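Local coordinates for protein hyaluronidase-phage associated (Streptococcus pyogenes, PDB 2WB3) that probably cleaves hyaluronan as a phage tail-fibre hyaluronate lyase, a trimeric enzyme whose fibre is built round a triple-stranded beta-helix, at residues 105-108 with 112-115; 32-37 with 42-47. All coordinates share one frame; numbering follows the deposited sequence.

Contact 1 (105-108 with 112-115); sequences KFYV and GDFW
Tyr-107 and Trp-115 pair in the antiparallel beta hairpin of strands 103-108 and 114-116; segments 105-108 and 112-115 run 165° apart. Two backbone bonds make this a hydrogen-bonded pair: Tyr-107 N to Trp-115 O at 3.0 Å, and Trp-115 N to Tyr-107 O. The same oxygens also receive CA-H...O contacts, from Phe-106 CA to Trp-115 O and from Phe-114 CA to Tyr-107 O, so each is approached by two donors. Aromatic packing covers the face that carries Tyr-107 and Trp-115. With CG set between backbone N and carbonyl carbon (chi1 67°), the phenol leans across the strand, and Trp-115 CB sits over one ring face in a CH-pi contact, 3.6 Å from the centroid of the Tyr-107 ring. The indole is slid aside: its five-membered ring and the phenol are only 25° from parallel but barely overlap. At its far end Trp-115 CZ3 comes 3.4 Å from Lys-105 C, and Lys-105 N lies in plane at the indole edge. On the other face Val-108 and Phe-114 form the non-hydrogen-bonded pair. The Phe-114 ring leads away from the hairpin and meets Phe-114 of both neighbouring subunits, leaving its CB to touch Val-108 CG2 and Phe-106 CZ. Lys-105 and Phe-106 both face Ile-98 of strand 96-100, a classic beta bulge. At the rim of the phenol, Asp-113 OD2 stands near the ring plane, 4.1 Å from Tyr-107 CE1.

Contact 2 (32-37 with 42-47); sequences MQIRGV and GTLKIT
Ile-34 and Gly-36 receive the methyl group of Thr-43, and this is the close part of the contact. Thr-43 CG2 lies 3.5 Å from Gly-36 N and 3.7 Å from Ile-34 CG2. It is anti to the threonine's own backbone N (chi1 -63°, measured to OG1), which turns the methyl toward strand 32-36 and leaves the hydroxyl on another side, where OG1 is hydrogen-bonded to Glu-38 in the connecting loop. The Ile-34 and Thr-43 side chains lie alongside one another, running in opposite senses and meeting methyl to methyl at CG2. Gly-36 brings its bare backbone up to the methyl. The fit is looser beyond Thr-43. Ile-34 CD1 reaches Leu-44 CB at 4.2 Å, the one touch of Leu-44 on 32-37. No hydrogen bond links the segments, and the buried surface is only 179 Å². Past the corner at residues 43 and 44 the chain departs, so Lys-45, Ile-46 and Thr-47 do not touch 32-37. On the opposite flank of strand 32-36, partly exposed Arg-35 points away from the contact; its NH1 makes a salt bridge with Glu-49 of the second subunit. The strands find their backbone partners in other chains: residues such as Ile-34 and Leu-44 enter parallel ladders with both neighbouring subunits, and Met-32 packs on Met-32 of each. Parallel strand pairing among three chains, here with the chain turning a corner at 43-44, is the mark of a triple-stranded beta-helix.

How the contacts relate
Contact 2 closes before contact 1 opens along the chain, and the two do not touch: their centres are 23 Å apart and their nearest atoms about 16 Å. They represent two ways of building one fibre. At 32-37 with 42-47, strands that share no hydrogen bond within the chain pair with both neighbouring subunits, whereas at 105-108 with 112-115 a hairpin pairs within the chain and its sheet continues into the second subunit through Trp-115. Both contacts are flanked by the other two subunits, and self-packing of like residues across subunits recurs at both levels of the fibre.

Contact 1 (105-108 with 112-115)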
loop_
_atom_site.group_PDB
_atom_site.type_symbol
_atom_site.label_atom_id
_atom_site.label_comp_id
_atom_site.label_asym_id
_atom_site.label_seq_id
_atom_site.Cartn_x
_atom_site.Cartn_y
_atom_site.Cartn_z
ATOM N N LYS A 105 -10.027 -30.773 17.643
ATOM C CA LYS A 105 -11.328 -31.321 17.382
ATOM C C LYS A 105 -11.364 -32.167 16.111
ATOM O O LYS A 105 -12.095 -33.137 16.018
ATOM C CB LYS A 105 -12.332 -30.170 17.261
ATOM C CG LYS A 105 -12.449 -29.313 18.505
ATOM C CD LYS A 105 -12.903 -30.176 19.628
ATOM C CE LYS A 105 -13.428 -29.387 20.813
ATOM N NZ LYS A 105 -13.988 -30.307 21.833
ATOM N N PHE A 106 -10.595 -31.775 15.106
ATOM C CA PHE A 106 -10.567 -32.496 13.843
ATOM C C PHE A 106 -9.244 -32.194 13.199
ATOM O O PHE A 106 -8.803 -31.057 13.232
ATOM C CB PHE A 106 -11.697 -31.962 12.922
ATOM C CG PHE A 106 -11.773 -32.652 11.573
ATOM C CD1 PHE A 106 -12.614 -33.730 11.379
ATOM C CD2 PHE A 106 -11.046 -32.195 10.488
ATOM C CE1 PHE A 106 -12.678 -34.361 10.155
ATOM C CE2 PHE A 106 -11.110 -32.842 9.233
ATOM C CZ PHE A 106 -11.946 -33.921 9.087
ATOM N N TYR A 107 -8.607 -33.173 12.582
ATOM C CA TYR A 107 -7.456 -32.876 11.744
ATOM C C TYR A 107 -7.304 -33.824 10.575
ATOM O O TYR A 107 -7.838 -34.937 10.577
ATOM C CB TYR A 107 -6.168 -32.840 12.579
ATOM C CG TYR A 107 -5.713 -34.152 13.178
ATOM C CD1 TYR A 107 -5.116 -35.156 12.379
ATOM C CD2 TYR A 107 -5.813 -34.373 14.557
ATOM C CE1 TYR A 107 -4.655 -36.341 12.947
ATOM C CE2 TYR A 107 -5.351 -35.562 15.130
ATOM C CZ TYR A 107 -4.773 -36.522 14.324
ATOM O OH TYR A 107 -4.360 -37.696 14.906
ATOM N N VAL A 108 -6.546 -33.379 9.581
ATOM C CA VAL A 108 -6.119 -34.213 8.482
ATOM C C VAL A 108 -4.573 -34.249 8.537
ATOM O O VAL A 108 -3.912 -33.227 8.489
ATOM C CB VAL A 108 -6.591 -33.648 7.147
ATOM C CG1 VAL A 108 -5.977 -34.444 5.978
ATOM C CG2 VAL A 108 -8.127 -33.706 7.070
ATOM N N GLY A 112 -2.903 -37.999 5.033
ATOM C CA GLY A 112 -4.284 -37.933 4.556
ATOM C C GLY A 112 -5.256 -38.626 5.469
ATOM O O GLY A 112 -6.453 -38.608 5.221
ATOM N N ASP A 113 -4.748 -39.227 6.538
ATOM C CA ASP A 113 -5.617 -39.720 7.595
ATOM C C ASP A 113 -6.349 -38.575 8.266
ATOM O O ASP A 113 -5.797 -37.492 8.445
ATOM C CB ASP A 113 -4.808 -40.489 8.634
ATOM C CG ASP A 113 -3.684 -39.684 9.191
ATOM O OD1 ASP A 113 -2.785 -39.296 8.414
ATOM O OD2 ASP A 113 -3.677 -39.412 10.407
ATOM N N PHE A 114 -7.588 -38.800 8.667
ATOM C CA PHE A 114 -8.292 -37.799 9.465
ATOM C C PHE A 114 -8.585 -38.351 10.858
ATOM O O PHE A 114 -8.618 -39.585 11.089
ATOM C CB PHE A 114 -9.558 -37.259 8.753
ATOM C CG PHE A 114 -10.647 -38.270 8.599
ATOM C CD1 PHE A 114 -11.597 -38.430 9.573
ATOM C CD2 PHE A 114 -10.727 -39.053 7.457
ATOM C CE1 PHE A 114 -12.592 -39.389 9.440
ATOM C CE2 PHE A 114 -11.719 -39.979 7.310
ATOM C CZ PHE A 114 -12.638 -40.164 8.310
ATOM N N TRP A 115 -8.785 -37.425 11.790
ATOM C CA TRP A 115 -9.231 -37.736 13.151
ATOM C C TRP A 115 -10.354 -36.778 13.522
ATOM O O TRP A 115 -10.183 -35.566 13.383
ATOM C CB TRP A 115 -8.075 -37.552 14.123
ATOM C CG TRP A 115 -8.502 -37.695 15.527
ATOM C CD1 TRP A 115 -8.693 -38.872 16.210
ATOM C CD2 TRP A 115 -8.826 -36.636 16.440
ATOM N NE1 TRP A 115 -9.126 -38.605 17.496
ATOM C CE2 TRP A 115 -9.216 -37.246 17.667
ATOM C CE3 TRP A 115 -8.840 -35.233 16.341
ATOM C CZ2 TRP A 115 -9.611 -36.496 18.797
ATOM C CZ3 TRP A 115 -9.218 -34.479 17.483
ATOM C CH2 TRP A 115 -9.601 -35.122 18.691
#

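Contact 2 (32-37 with 42-47)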
loop_
_atom_site.group_PDB
_atom_site.type_symbol
_atom_site.label_atom_id
_atom_site.label_comp_id
_atom_site.label_asym_id
_atom_site.label_seq_id
_atom_site.Cartn_x
_atom_site.Cartn_y
_atom_site.Cartn_z
ATOM N N MET A 32 -2.790 -12.420 -5.668
ATOM C CA MET A 32 -1.911 -12.063 -4.530
ATOM C C MET A 32 -1.040 -13.218 -4.075
ATOM O O MET A 32 -1.466 -14.387 -4.066
ATOM C CB MET A 32 -2.768 -11.520 -3.332
ATOM C CG MET A 32 -1.949 -11.268 -2.057
ATOM S SD MET A 32 -3.088 -10.508 -0.866
ATOM C CE MET A 32 -1.959 -10.426 0.539
ATOM N N GLN A 33 0.162 -12.909 -3.583
ATOM C CA GLN A 33 1.006 -13.965 -3.097
ATOM C C GLN A 33 1.607 -13.518 -1.792
ATOM O O GLN A 33 1.901 -12.353 -1.639
ATOM C CB GLN A 33 2.168 -14.154 -4.051
ATOM C CG GLN A 33 1.836 -14.754 -5.347
ATOM C CD GLN A 33 3.143 -14.949 -6.110
ATOM O OE1 GLN A 33 3.875 -15.893 -5.849
ATOM N NE2 GLN A 33 3.492 -13.976 -6.940
ATOM N N ILE A 34 1.710 -14.436 -0.853
ATOM C CA ILE A 34 2.389 -14.239 0.418
ATOM C C ILE A 34 3.415 -15.332 0.713
ATOM O O ILE A 34 3.132 -16.464 0.550
ATOM C CB ILE A 34 1.409 -14.207 1.616
ATOM C CG1 ILE A 34 0.231 -13.306 1.368
ATOM C CG2 ILE A 34 2.081 -13.779 2.860
ATOM C CD1 ILE A 34 -0.862 -13.605 2.245
ATOM N N ARG A 35 4.582 -14.926 1.210
ATOM C CA ARG A 35 5.622 -15.856 1.638
ATOM C C ARG A 35 6.284 -15.400 2.943
ATOM O O ARG A 35 6.701 -14.248 3.069
ATOM C CB ARG A 35 6.678 -16.021 0.542
ATOM C CG ARG A 35 7.754 -17.044 0.868
ATOM C CD ARG A 35 8.907 -16.965 -0.119
ATOM N NE ARG A 35 8.693 -17.823 -1.281
ATOM C CZ ARG A 35 9.177 -19.054 -1.400
ATOM N NH1 ARG A 35 9.907 -19.579 -0.425
ATOM N NH2 ARG A 35 8.932 -19.764 -2.493
ATOM N N GLY A 36 6.375 -16.313 3.907
ATOM C CA GLY A 36 6.979 -16.042 5.181
ATOM C C GLY A 36 7.825 -17.190 5.684
ATOM O O GLY A 36 7.804 -18.239 5.144
ATOM N N VAL A 37 8.570 -16.939 6.733
ATOM C CA VAL A 37 9.459 -17.955 7.292
ATOM C C VAL A 37 9.200 -18.103 8.786
ATOM O O VAL A 37 10.114 -18.240 9.559
ATOM C CB VAL A 37 10.915 -17.604 7.019
ATOM C CG1 VAL A 37 11.203 -17.663 5.503
ATOM C CG2 VAL A 37 11.228 -16.219 7.490
ATOM N N GLY A 42 1.338 -18.395 11.878
ATOM C CA GLY A 42 0.884 -18.466 10.483
ATOM C C GLY A 42 1.535 -17.465 9.583
ATOM O O GLY A 42 1.760 -16.342 9.967
ATOM N N THR A 43 1.850 -17.872 8.350
ATOM C CA THR A 43 2.348 -16.891 7.394
ATOM C C THR A 43 1.251 -15.810 7.194
ATOM O O THR A 43 1.524 -14.622 7.085
ATOM C CB THR A 43 2.645 -17.590 6.074
ATOM O OG1 THR A 43 3.684 -18.537 6.296
ATOM C CG2 THR A 43 3.075 -16.599 5.054
ATOM N N LEU A 44 0.019 -16.251 7.130
ATOM C CA LEU A 44 -1.099 -15.280 7.183
ATOM C C LEU A 44 -1.861 -15.657 8.436
ATOM O O LEU A 44 -2.177 -16.816 8.635
ATOM C CB LEU A 44 -2.027 -15.388 5.913
ATOM C CG LEU A 44 -3.342 -14.595 6.012
ATOM C CD1 LEU A 44 -3.072 -13.096 6.249
ATOM C CD2 LEU A 44 -4.276 -14.721 4.753
ATOM N N LYS A 45 -2.181 -14.672 9.259
ATOM C CA LYS A 45 -3.056 -14.935 10.400
ATOM C C LYS A 45 -4.314 -14.088 10.229
ATOM O O LYS A 45 -4.211 -12.898 9.977
ATOM C CB LYS A 45 -2.346 -14.478 11.680
ATOM C CG LYS A 45 -3.138 -14.449 12.998
ATOM C CD LYS A 45 -3.591 -15.810 13.433
ATOM C CE LYS A 45 -4.390 -15.761 14.788
ATOM N NZ LYS A 45 -3.632 -15.205 15.978
ATOM N N ILE A 46 -5.466 -14.723 10.329
ATOM C CA ILE A 46 -6.723 -13.991 10.178
ATOM C C ILE A 46 -7.430 -14.146 11.525
ATOM O O ILE A 46 -7.654 -15.254 11.989
ATOM C CB ILE A 46 -7.631 -14.581 9.071
ATOM C CG1 ILE A 46 -6.932 -14.676 7.692
ATOM C CG2 ILE A 46 -8.892 -13.687 8.927
ATOM C CD1 ILE A 46 -7.805 -15.441 6.604
ATOM N N THR A 47 -7.806 -13.019 12.128
ATOM C CA THR A 47 -8.669 -13.035 13.301
ATOM C C THR A 47 -10.029 -12.416 13.049
ATOM O O THR A 47 -10.137 -11.311 12.603
ATOM C CB THR A 47 -8.047 -12.305 14.459
ATOM O OG1 THR A 47 -6.840 -12.978 14.759
ATOM C CG2 THR A 47 -8.928 -12.400 15.755
#